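Local coordinates for putative outer membrane protein (LpxR) (Salmonella typhimurium, PDB 3FID) that deacylates lipid A, acting as a lipopolysaccharide-modifying, metal-binding beta-barrel enzyme of the outer membrane, at residues R225-K230 against N249-E254; N174-L179 against D229-L234; V185-D190 against L215-F220. All coordinates share one frame; numbering follows the deposited sequence.

How the contacts relate
All three contacts join neighbouring antiparallel strands of the LpxR barrel. Contacts 1 and 3 both use strand 215-228, and contacts 2 and 3 both use strand 176-188, but the centre of contact 3 lies about 28 Å from contact 1's and about 32 Å from contact 2's. Contacts 1 and 2 touch, sharing Lys-230 and Asp-229, where the chain turns a corner. Contact 2 is the most buried: backbone bonds, a bulge and the start of a helix dominate it. Contact 1, partly buried, relies on ion pairs on both faces of the strands. Contact 3, also partly buried, pairs apolar side chains beside a bound detergent and ends in an asparagine that prolongs the pairing.

Contact 1: residues R225-K230 against N249-E254; sequences RREVDK and NKTVDE
Arg-225 and Asp-253 sit opposite each other as a non-hydrogen-bonded antiparallel pair, their side chains running side by side. The arginine grips the carboxylate side-on: NE of Arg-225 lies 2.7 Å from OD1 of Asp-253, while NH2 bonds OD2 at 2.8 Å. Each oxygen uses its syn lone pair, and the two planes are only 1° apart. A bend at chi3 (-63°) brings NE of Arg-225 to this position. On the other face, NH2 of Arg-226 reaches OE1 of Glu-254 at 2.9 Å from above the carboxylate plane, with the two planes 84° apart. OE2 of Glu-254 is held by Arg-256 and Gly-200 N.

The Thr-251 hydroxyl OG1 donates to the Glu-227 carboxylate at OE2 (2.9 Å); threonine suits this place because its methyl also meets the aliphatic CD of Arg-225. Backbone bonds pair Arg-226 with Val-252 in both directions, and Val-228 N reaches Lys-250 O.

Apolar contact is small: Val-228 CG2 meets Val-252 CG2 at 4.0 Å, and Val-252 CG1 lies over one face of the Arg-226 guanidinium. Two nearly straight bonds fix the rotation of the Arg-225 guanidinium, and its opposite charge probably lowers the cost of burying Asp-253.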
loop_
_atom_site.group_PDB
_atom_site.type_symbol
_atom_site.label_atom_id
_atom_site.label_comp_id
_atom_site.label_asym_id
_atom_site.label_seq_id
_atom_site.Cartn_x
_atom_site.Cartn_y
_atom_site.Cartn_z
ATOM N N ARG A 225 5.405 2.557 -12.482
ATOM C CA ARG A 225 6.617 3.343 -12.237
ATOM C C ARG A 225 6.256 4.710 -11.683
ATOM O O ARG A 225 5.516 5.466 -12.322
ATOM C CB ARG A 225 7.404 3.516 -13.553
ATOM C CG ARG A 225 8.553 4.547 -13.422
ATOM C CD ARG A 225 9.640 4.238 -14.447
ATOM N NE ARG A 225 10.228 2.937 -14.176
ATOM C CZ ARG A 225 11.180 2.375 -14.905
ATOM N NH1 ARG A 225 11.661 3.014 -15.967
ATOM N NH2 ARG A 225 11.650 1.179 -14.578
ATOM N N ARG A 226 6.813 5.094 -10.543
ATOM C CA ARG A 226 6.562 6.476 -10.137
ATOM C C ARG A 226 7.773 7.366 -10.046
ATOM O O ARG A 226 8.881 6.911 -9.737
ATOM C CB ARG A 226 5.721 6.549 -8.870
ATOM C CG ARG A 226 6.259 5.748 -7.745
ATOM C CD ARG A 226 5.128 5.628 -6.708
ATOM N NE ARG A 226 5.628 5.244 -5.403
ATOM C CZ ARG A 226 5.456 4.045 -4.835
ATOM N NH1 ARG A 226 5.924 3.826 -3.604
ATOM N NH2 ARG A 226 4.809 3.082 -5.461
ATOM N N GLU A 227 7.556 8.630 -10.396
ATOM C CA GLU A 227 8.599 9.652 -10.359
ATOM C C GLU A 227 8.343 10.462 -9.106
ATOM O O GLU A 227 7.321 11.121 -8.990
ATOM C CB GLU A 227 8.508 10.536 -11.591
ATOM C CG GLU A 227 9.715 11.401 -11.798
ATOM C CD GLU A 227 10.978 10.594 -12.162
ATOM O OE1 GLU A 227 12.053 11.238 -12.144
ATOM O OE2 GLU A 227 10.889 9.347 -12.437
ATOM N N VAL A 228 9.275 10.375 -8.165
ATOM C CA VAL A 228 9.023 10.789 -6.790
ATOM C C VAL A 228 9.626 12.187 -6.574
ATOM O O VAL A 228 10.828 12.409 -6.823
ATOM C CB VAL A 228 9.623 9.759 -5.790
ATOM C CG1 VAL A 228 9.397 10.214 -4.329
ATOM C CG2 VAL A 228 9.008 8.363 -6.011
ATOM N N ASP A 229 8.779 13.110 -6.140
ATOM C CA ASP A 229 9.195 14.449 -5.775
ATOM C C ASP A 229 9.434 14.547 -4.266
ATOM O O ASP A 229 10.434 15.125 -3.805
ATOM C CB ASP A 229 8.128 15.471 -6.204
ATOM C CG ASP A 229 8.500 16.898 -5.794
ATOM O OD1 ASP A 229 7.706 17.534 -5.059
ATOM O OD2 ASP A 229 9.605 17.368 -6.182
ATOM N N LYS A 230 8.513 13.995 -3.478
ATOM C CA LYS A 230 8.627 14.036 -2.010
ATOM C C LYS A 230 8.354 12.686 -1.386
ATOM O O LYS A 230 7.459 11.961 -1.812
ATOM C CB LYS A 230 7.606 15.001 -1.377
ATOM C CG LYS A 230 7.732 16.466 -1.778
ATOM C CD LYS A 230 6.799 17.310 -0.865
ATOM C CE LYS A 230 6.807 18.784 -1.229
ATOM N NZ LYS A 230 5.597 19.194 -1.997
ATOM N N ASN A 249 15.721 7.986 -4.230
ATOM C CA ASN A 249 15.771 7.683 -5.655
ATOM C C ASN A 249 14.500 8.253 -6.242
ATOM O O ASN A 249 13.408 8.077 -5.678
ATOM C CB ASN A 249 15.781 6.183 -5.896
ATOM C CG ASN A 249 17.128 5.556 -5.639
ATOM O OD1 ASN A 249 18.175 6.197 -5.766
ATOM N ND2 ASN A 249 17.114 4.266 -5.324
ATOM N N LYS A 250 14.646 8.949 -7.354
ATOM C CA LYS A 250 13.523 9.627 -7.963
ATOM C C LYS A 250 12.612 8.708 -8.774
ATOM O O LYS A 250 11.476 9.066 -9.028
ATOM C CB LYS A 250 14.018 10.812 -8.797
ATOM C CG LYS A 250 14.812 11.782 -7.892
ATOM C CD LYS A 250 14.409 13.210 -8.122
ATOM C CE LYS A 250 15.402 13.957 -9.003
ATOM N NZ LYS A 250 16.575 14.437 -8.234
ATOM N N THR A 251 13.112 7.546 -9.183
ATOM C CA THR A 251 12.310 6.578 -9.930
ATOM C C THR A 251 12.147 5.305 -9.118
ATOM O O THR A 251 13.136 4.663 -8.711
ATOM C CB THR A 251 12.925 6.281 -11.324
ATOM O OG1 THR A 251 13.143 7.526 -11.997
ATOM C CG2 THR A 251 11.985 5.467 -12.131
ATOM N N VAL A 252 10.879 4.962 -8.859
ATOM C CA VAL A 252 10.537 3.839 -7.989
ATOM C C VAL A 252 9.435 3.005 -8.686
ATOM O O VAL A 252 8.402 3.535 -9.103
ATOM C CB VAL A 252 10.073 4.340 -6.562
ATOM C CG1 VAL A 252 9.497 3.182 -5.730
ATOM C CG2 VAL A 252 11.225 4.988 -5.797
ATOM N N ASP A 253 9.673 1.708 -8.814
ATOM C CA ASP A 253 8.708 0.787 -9.415
ATOM C C ASP A 253 8.053 -0.032 -8.333
ATOM O O ASP A 253 8.717 -0.442 -7.370
ATOM C CB ASP A 253 9.406 -0.177 -10.375
ATOM C CG ASP A 253 9.980 0.520 -11.585
ATOM O OD1 ASP A 253 9.549 1.647 -11.882
ATOM O OD2 ASP A 253 10.868 -0.076 -12.231
ATOM N N GLU A 254 6.754 -0.279 -8.496
ATOM C CA GLU A 254 5.996 -1.143 -7.580
ATOM C C GLU A 254 5.302 -2.278 -8.341
ATOM O O GLU A 254 4.534 -2.028 -9.294
ATOM C CB GLU A 254 4.957 -0.340 -6.793
ATOM C CG GLU A 254 4.126 -1.223 -5.795
ATOM C CD GLU A 254 3.210 -0.409 -4.924
ATOM O OE1 GLU A 254 3.677 0.596 -4.376
ATOM O OE2 GLU A 254 2.032 -0.796 -4.747
#

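Contact 2: residues N174-L179 against D229-L234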
loop_
_atom_site.group_PDB
_atom_site.type_symbol
_atom_site.label_atom_id
_atom_site.label_comp_id
_atom_site.label_asym_id
_atom_site.label_seq_id
_atom_site.Cartn_x
_atom_site.Cartn_y
_atom_site.Cartn_z
ATOM N N ASN A 174 2.369 17.755 1.335
ATOM C CA ASN A 174 3.614 18.033 2.061
ATOM C C ASN A 174 4.221 16.796 2.716
ATOM O O ASN A 174 5.237 16.877 3.417
ATOM C CB ASN A 174 3.406 19.171 3.086
ATOM C CG ASN A 174 2.380 18.823 4.188
ATOM O OD1 ASN A 174 1.373 18.122 3.938
ATOM N ND2 ASN A 174 2.605 19.363 5.404
ATOM N N LEU A 175 3.621 15.636 2.443
ATOM C CA LEU A 175 4.147 14.378 2.957
ATOM C C LEU A 175 4.688 13.512 1.816
ATOM O O LEU A 175 5.849 13.085 1.874
ATOM C CB LEU A 175 3.066 13.616 3.739
ATOM C CG LEU A 175 2.319 14.353 4.854
ATOM C CD1 LEU A 175 1.358 13.425 5.493
ATOM C CD2 LEU A 175 3.303 14.843 5.893
ATOM N N PHE A 176 3.850 13.255 0.800
ATOM C CA PHE A 176 4.251 12.514 -0.413
ATOM C C PHE A 176 3.784 13.226 -1.677
ATOM O O PHE A 176 2.660 13.759 -1.742
ATOM C CB PHE A 176 3.649 11.097 -0.456
ATOM C CG PHE A 176 3.905 10.278 0.782
ATOM C CD1 PHE A 176 5.071 9.501 0.910
ATOM C CD2 PHE A 176 2.978 10.279 1.815
ATOM C CE1 PHE A 176 5.283 8.736 2.060
ATOM C CE2 PHE A 176 3.169 9.515 2.943
ATOM C CZ PHE A 176 4.321 8.733 3.085
ATOM N N GLN A 177 4.625 13.169 -2.698
ATOM C CA GLN A 177 4.315 13.791 -3.961
ATOM C C GLN A 177 5.000 12.985 -5.050
ATOM O O GLN A 177 6.203 12.765 -5.002
ATOM C CB GLN A 177 4.740 15.259 -3.967
ATOM C CG GLN A 177 4.304 16.004 -5.210
ATOM C CD GLN A 177 4.011 17.458 -4.897
ATOM O OE1 GLN A 177 3.028 17.783 -4.226
ATOM N NE2 GLN A 177 4.899 18.335 -5.333
ATOM N N TYR A 178 4.193 12.478 -5.975
ATOM C CA TYR A 178 4.690 11.708 -7.111
ATOM C C TYR A 178 3.699 11.652 -8.264
ATOM O O TYR A 178 2.516 11.975 -8.106
ATOM C CB TYR A 178 5.141 10.302 -6.692
ATOM C CG TYR A 178 4.041 9.349 -6.249
ATOM C CD1 TYR A 178 3.859 9.041 -4.898
ATOM C CD2 TYR A 178 3.186 8.739 -7.186
ATOM C CE1 TYR A 178 2.848 8.108 -4.489
ATOM C CE2 TYR A 178 2.205 7.851 -6.796
ATOM C CZ TYR A 178 2.043 7.533 -5.443
ATOM O OH TYR A 178 1.045 6.639 -5.066
ATOM N N LEU A 179 4.217 11.260 -9.428
ATOM C CA LEU A 179 3.407 11.008 -10.612
ATOM C C LEU A 179 3.744 9.586 -11.052
ATOM O O LEU A 179 4.920 9.260 -11.228
ATOM C CB LEU A 179 3.748 11.998 -11.740
ATOM C CG LEU A 179 2.939 11.776 -13.035
ATOM C CD1 LEU A 179 1.446 12.073 -12.845
ATOM C CD2 LEU A 179 3.515 12.593 -14.233
ATOM N N ASP A 229 8.779 13.110 -6.140
ATOM C CA ASP A 229 9.195 14.449 -5.775
ATOM C C ASP A 229 9.434 14.547 -4.266
ATOM O O ASP A 229 10.434 15.125 -3.805
ATOM C CB ASP A 229 8.128 15.471 -6.204
ATOM C CG ASP A 229 8.500 16.898 -5.794
ATOM O OD1 ASP A 229 7.706 17.534 -5.059
ATOM O OD2 ASP A 229 9.605 17.368 -6.182
ATOM N N LYS A 230 8.513 13.995 -3.478
ATOM C CA LYS A 230 8.627 14.036 -2.010
ATOM C C LYS A 230 8.354 12.686 -1.386
ATOM O O LYS A 230 7.459 11.961 -1.812
ATOM C CB LYS A 230 7.606 15.001 -1.377
ATOM C CG LYS A 230 7.732 16.466 -1.778
ATOM C CD LYS A 230 6.799 17.310 -0.865
ATOM C CE LYS A 230 6.807 18.784 -1.229
ATOM N NZ LYS A 230 5.597 19.194 -1.997
ATOM N N ASN A 231 9.088 12.380 -0.323
ATOM C CA ASN A 231 8.726 11.267 0.556
ATOM C C ASN A 231 9.283 11.641 1.927
ATOM O O ASN A 231 10.471 11.437 2.189
ATOM C CB ASN A 231 9.335 9.968 0.052
ATOM C CG ASN A 231 8.978 8.782 0.914
ATOM O OD1 ASN A 231 8.628 8.925 2.079
ATOM N ND2 ASN A 231 9.059 7.595 0.336
ATOM N N TYR A 232 8.424 12.218 2.772
ATOM C CA TYR A 232 8.829 12.686 4.115
ATOM C C TYR A 232 9.361 11.570 5.034
ATOM O O TYR A 232 10.211 11.831 5.888
ATOM C CB TYR A 232 7.667 13.453 4.772
ATOM C CG TYR A 232 8.050 14.096 6.089
ATOM C CD1 TYR A 232 7.660 13.521 7.300
ATOM C CD2 TYR A 232 8.857 15.251 6.121
ATOM C CE1 TYR A 232 8.027 14.092 8.536
ATOM C CE2 TYR A 232 9.235 15.837 7.347
ATOM C CZ TYR A 232 8.829 15.236 8.544
ATOM O OH TYR A 232 9.185 15.799 9.747
ATOM N N THR A 233 8.896 10.322 4.866
ATOM C CA THR A 233 9.483 9.205 5.629
ATOM C C THR A 233 11.012 9.075 5.392
ATOM O O THR A 233 11.720 8.559 6.247
ATOM C CB THR A 233 8.799 7.805 5.392
ATOM O OG1 THR A 233 9.182 7.273 4.114
ATOM C CG2 THR A 233 7.244 7.895 5.483
ATOM N N LEU A 234 11.482 9.554 4.233
ATOM C CA LEU A 234 12.895 9.470 3.837
ATOM C C LEU A 234 13.625 10.804 3.970
ATOM O O LEU A 234 14.825 10.834 4.279
ATOM C CB LEU A 234 13.018 8.969 2.392
ATOM C CG LEU A 234 12.548 7.522 2.143
ATOM C CD1 LEU A 234 12.775 7.128 0.668
ATOM C CD2 LEU A 234 13.210 6.522 3.139
#
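Phe-176 and Gln-177, at the start of a barrel strand, pair antiparallel with Asn-231 and Lys-230 in a largely buried backbone contact, just where segment 229-234 passes from a short strand into a helix. Lys-230 O accepts from Gln-177 N, and Tyr-232 N, the first amide of the helix, donates to Leu-175 O at 2.9 Å. Gln-177 O takes two donors, Asp-229 N at 2.8 Å and Lys-230 N at 3.0 Å.

Two residues facing one make a classic beta bulge, which coincides with the corner the chain turns at Asp-229. The side chains of Asp-229 and Gln-177 lie alongside each other, their flat groups 16° apart, and Gln-177 NE2 makes a weak bond to Asp-229 OD1. The flexible Lys-230 chain lies across Gln-177, and Gly-173 receives the far ends of both: its O binds Lys-230 NZ, its N binds Gln-177 OE1.

On the opposite face of the strands, with CG of Asn-231 anti to its backbone N (chi1 -179°), the Asn-231 amide lies alongside the Phe-176 ring, the planes 59° apart and CE1 of Phe-176 3.4 Å from OD1 of Asn-231. Asn-231 holds the N-cap position, a common place for asparagine, and its OD1 accepts the Thr-233 hydroxyl at 2.7 Å. The methyl CG2 of Thr-233 meets CZ of Phe-176 at 3.9 Å, while Ile-108 of strand 97-108 packs against both residues.

Contact 3: residues V185-D190 against L215-F220; sequences VALGND and LIYKVF. With CXE (pentaethylene glycol monodecyl ether), chain K.
In the wall of the outer-membrane barrel, Leu-187 and Val-219 form an antiparallel hydrogen-bonded pair between neighbouring strands. Leu-187 N donates to Val-219 O and Val-219 N to Leu-187 O, the second at 2.8 Å. Their branched side chains share one face with the bound detergent: Val-219 CG1 comes 3.6 Å from C4 of the decyl chain, and Leu-187 CD2 lies 3.9 Å from C1. Apolar residues suit a barrel exterior that meets lipid, whose tails the detergent probably mimics.

The alternate residues turn to the other face, as strand geometry demands. Ala-186 CB touches Phe-220 CB at 4.0 Å, and the extended Lys-218 carries its amine to Asn-197 and to the carbonyl of Phe-193. Gly-188, paired with Lys-218, suits its place because a beta carbon there would fall 2.6 Å from Tyr-217 O, too close.

Beyond the last strand residue Asn-189 continues the pairing. With CG between the backbone N and the carbonyl carbon (chi1 69°), its amide is stacked on the Tyr-217 ring, the planes 26° apart. OD1 of Asn-189 accepts Tyr-217 N at 3.1 Å from above the amide carbonyl plane, and ND2 donates to Leu-215 O at 2.9 Å, again from above that carbonyl's plane. Asn-189 N adds a longer bond to Tyr-217 O, which a water also reaches while accepting from Asp-190 N.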
loop_
_atom_site.group_PDB
_atom_site.type_symbol
_atom_site.label_atom_id
_atom_site.label_comp_id
_atom_site.label_asym_id
_atom_site.label_seq_id
_atom_site.Cartn_x
_atom_site.Cartn_y
_atom_site.Cartn_z
ATOM N N VAL A 185 -2.888 -6.306 -15.433
ATOM C CA VAL A 185 -3.740 -7.251 -16.167
ATOM C C VAL A 185 -4.489 -8.087 -15.141
ATOM O O VAL A 185 -3.965 -8.378 -14.055
ATOM C CB VAL A 185 -2.931 -8.149 -17.145
ATOM C CG1 VAL A 185 -2.500 -7.306 -18.350
ATOM C CG2 VAL A 185 -1.709 -8.799 -16.456
ATOM N N ALA A 186 -5.730 -8.428 -15.446
ATOM C CA ALA A 186 -6.549 -9.187 -14.512
ATOM C C ALA A 186 -7.469 -10.136 -15.247
ATOM O O ALA A 186 -7.890 -9.872 -16.383
ATOM C CB ALA A 186 -7.373 -8.251 -13.616
ATOM N N LEU A 187 -7.767 -11.241 -14.591
ATOM C CA LEU A 187 -8.860 -12.096 -15.006
ATOM C C LEU A 187 -9.739 -12.400 -13.809
ATOM O O LEU A 187 -9.245 -12.503 -12.673
ATOM C CB LEU A 187 -8.312 -13.372 -15.633
ATOM C CG LEU A 187 -7.747 -14.496 -14.803
ATOM C CD1 LEU A 187 -8.890 -15.475 -14.449
ATOM C CD2 LEU A 187 -6.677 -15.202 -15.654
ATOM N N GLY A 188 -11.028 -12.603 -14.056
ATOM C CA GLY A 188 -11.993 -12.739 -12.953
ATOM C C GLY A 188 -13.407 -12.864 -13.490
ATOM O O GLY A 188 -13.622 -12.745 -14.695
ATOM N N ASN A 189 -14.370 -13.089 -12.604
ATOM C CA ASN A 189 -15.778 -13.200 -13.038
ATOM C C ASN A 189 -16.578 -11.914 -12.936
ATOM O O ASN A 189 -17.792 -11.915 -13.152
ATOM C CB ASN A 189 -16.477 -14.389 -12.355
ATOM C CG ASN A 189 -16.675 -14.189 -10.880
ATOM O OD1 ASN A 189 -16.057 -13.313 -10.269
ATOM N ND2 ASN A 189 -17.552 -14.996 -10.288
ATOM N N ASP A 190 -15.915 -10.790 -12.644
ATOM C CA ASP A 190 -16.628 -9.534 -12.597
ATOM C C ASP A 190 -15.878 -8.400 -13.278
ATOM O O ASP A 190 -14.767 -8.055 -12.875
ATOM C CB ASP A 190 -17.008 -9.137 -11.151
ATOM C CG ASP A 190 -17.904 -7.910 -11.116
ATOM O OD1 ASP A 190 -17.530 -6.872 -10.513
ATOM O OD2 ASP A 190 -18.992 -7.957 -11.740
ATOM N N LEU A 215 -20.366 -16.056 -5.849
ATOM C CA LEU A 215 -18.936 -16.261 -6.085
ATOM C C LEU A 215 -18.303 -15.026 -6.729
ATOM O O LEU A 215 -18.791 -14.484 -7.721
ATOM C CB LEU A 215 -18.674 -17.494 -6.973
ATOM C CG LEU A 215 -17.214 -17.874 -7.283
ATOM C CD1 LEU A 215 -16.458 -18.497 -6.088
ATOM C CD2 LEU A 215 -17.120 -18.764 -8.512
ATOM N N ILE A 216 -17.185 -14.618 -6.146
ATOM C CA ILE A 216 -16.369 -13.578 -6.712
ATOM C C ILE A 216 -14.937 -14.083 -6.720
ATOM O O ILE A 216 -14.471 -14.748 -5.761
ATOM C CB ILE A 216 -16.535 -12.253 -5.930
ATOM C CG1 ILE A 216 -15.938 -11.079 -6.726
ATOM C CG2 ILE A 216 -15.924 -12.365 -4.503
ATOM C CD1 ILE A 216 -16.349 -9.731 -6.191
ATOM N N TYR A 217 -14.261 -13.853 -7.836
ATOM C CA TYR A 217 -12.824 -14.149 -7.906
ATOM C C TYR A 217 -12.068 -13.255 -8.881
ATOM O O TYR A 217 -12.633 -12.737 -9.846
ATOM C CB TYR A 217 -12.543 -15.629 -8.196
ATOM C CG TYR A 217 -12.901 -16.060 -9.588
ATOM C CD1 TYR A 217 -14.167 -16.630 -9.861
ATOM C CD2 TYR A 217 -11.984 -15.908 -10.636
ATOM C CE1 TYR A 217 -14.507 -17.017 -11.147
ATOM C CE2 TYR A 217 -12.311 -16.300 -11.923
ATOM C CZ TYR A 217 -13.562 -16.840 -12.178
ATOM O OH TYR A 217 -13.848 -17.211 -13.469
ATOM N N LYS A 218 -10.775 -13.074 -8.614
ATOM C CA LYS A 218 -9.954 -12.170 -9.412
ATOM C C LYS A 218 -8.504 -12.568 -9.208
ATOM O O LYS A 218 -8.124 -12.905 -8.086
ATOM C CB LYS A 218 -10.185 -10.716 -8.959
ATOM C CG LYS A 218 -9.270 -9.672 -9.649
ATOM C CD LYS A 218 -9.592 -8.235 -9.225
ATOM C CE LYS A 218 -8.544 -7.262 -9.836
ATOM N NZ LYS A 218 -8.842 -5.863 -9.366
ATOM N N VAL A 219 -7.716 -12.595 -10.294
ATOM C CA VAL A 219 -6.281 -12.810 -10.205
ATOM C C VAL A 219 -5.636 -11.716 -11.028
ATOM O O VAL A 219 -6.145 -11.374 -12.086
ATOM C CB VAL A 219 -5.846 -14.189 -10.746
ATOM C CG1 VAL A 219 -4.375 -14.384 -10.527
ATOM C CG2 VAL A 219 -6.640 -15.349 -10.046
ATOM N N PHE A 220 -4.544 -11.126 -10.547
ATOM C CA PHE A 220 -4.013 -9.947 -11.219
ATOM C C PHE A 220 -2.514 -9.834 -11.044
ATOM O O PHE A 220 -1.932 -10.409 -10.108
ATOM C CB PHE A 220 -4.676 -8.634 -10.710
ATOM C CG PHE A 220 -4.331 -8.329 -9.288
ATOM C CD1 PHE A 220 -5.077 -8.887 -8.246
ATOM C CD2 PHE A 220 -3.214 -7.558 -8.983
ATOM C CE1 PHE A 220 -4.723 -8.657 -6.902
ATOM C CE2 PHE A 220 -2.853 -7.322 -7.651
ATOM C CZ PHE A 220 -3.611 -7.889 -6.610
HETATM C C1 CXE K . -3.835 -12.519 -15.427
HETATM C C2 CXE K . -3.061 -12.167 -14.173
HETATM C C3 CXE K . -1.776 -12.984 -14.036
HETATM C C4 CXE K . -2.013 -14.305 -13.301
HETATM C C5 CXE K . -0.748 -15.107 -13.030
HETATM C C6 CXE K . -0.835 -15.761 -11.649
HETATM C C7 CXE K . -0.160 -17.130 -11.543
HETATM C C8 CXE K . -0.245 -17.640 -10.107
HETATM C C9 CXE K . 0.564 -18.906 -9.863
HETATM C C10 CXE K . 0.360 -19.402 -8.434
HETATM O O11 CXE K . 0.923 -20.704 -8.264
HETATM C C12 CXE K . 0.974 -21.095 -6.889
HETATM C C13 CXE K . 2.002 -22.207 -6.682
HETATM O O14 CXE K . 2.098 -22.545 -5.291
HETATM C C15 CXE K . 3.430 -22.839 -4.864
HETATM C C16 CXE K . 4.203 -21.539 -4.626
HETATM O O17 CXE K . 5.440 -21.795 -3.955
HETATM C C18 CXE K . 6.577 -21.452 -4.748
HETATM C C19 CXE K . 7.829 -22.096 -4.166
HETATM O O20 CXE K . 7.461 -22.882 -3.034
HETATM O O HOH W 1 -13.639 -10.228 -11.010
#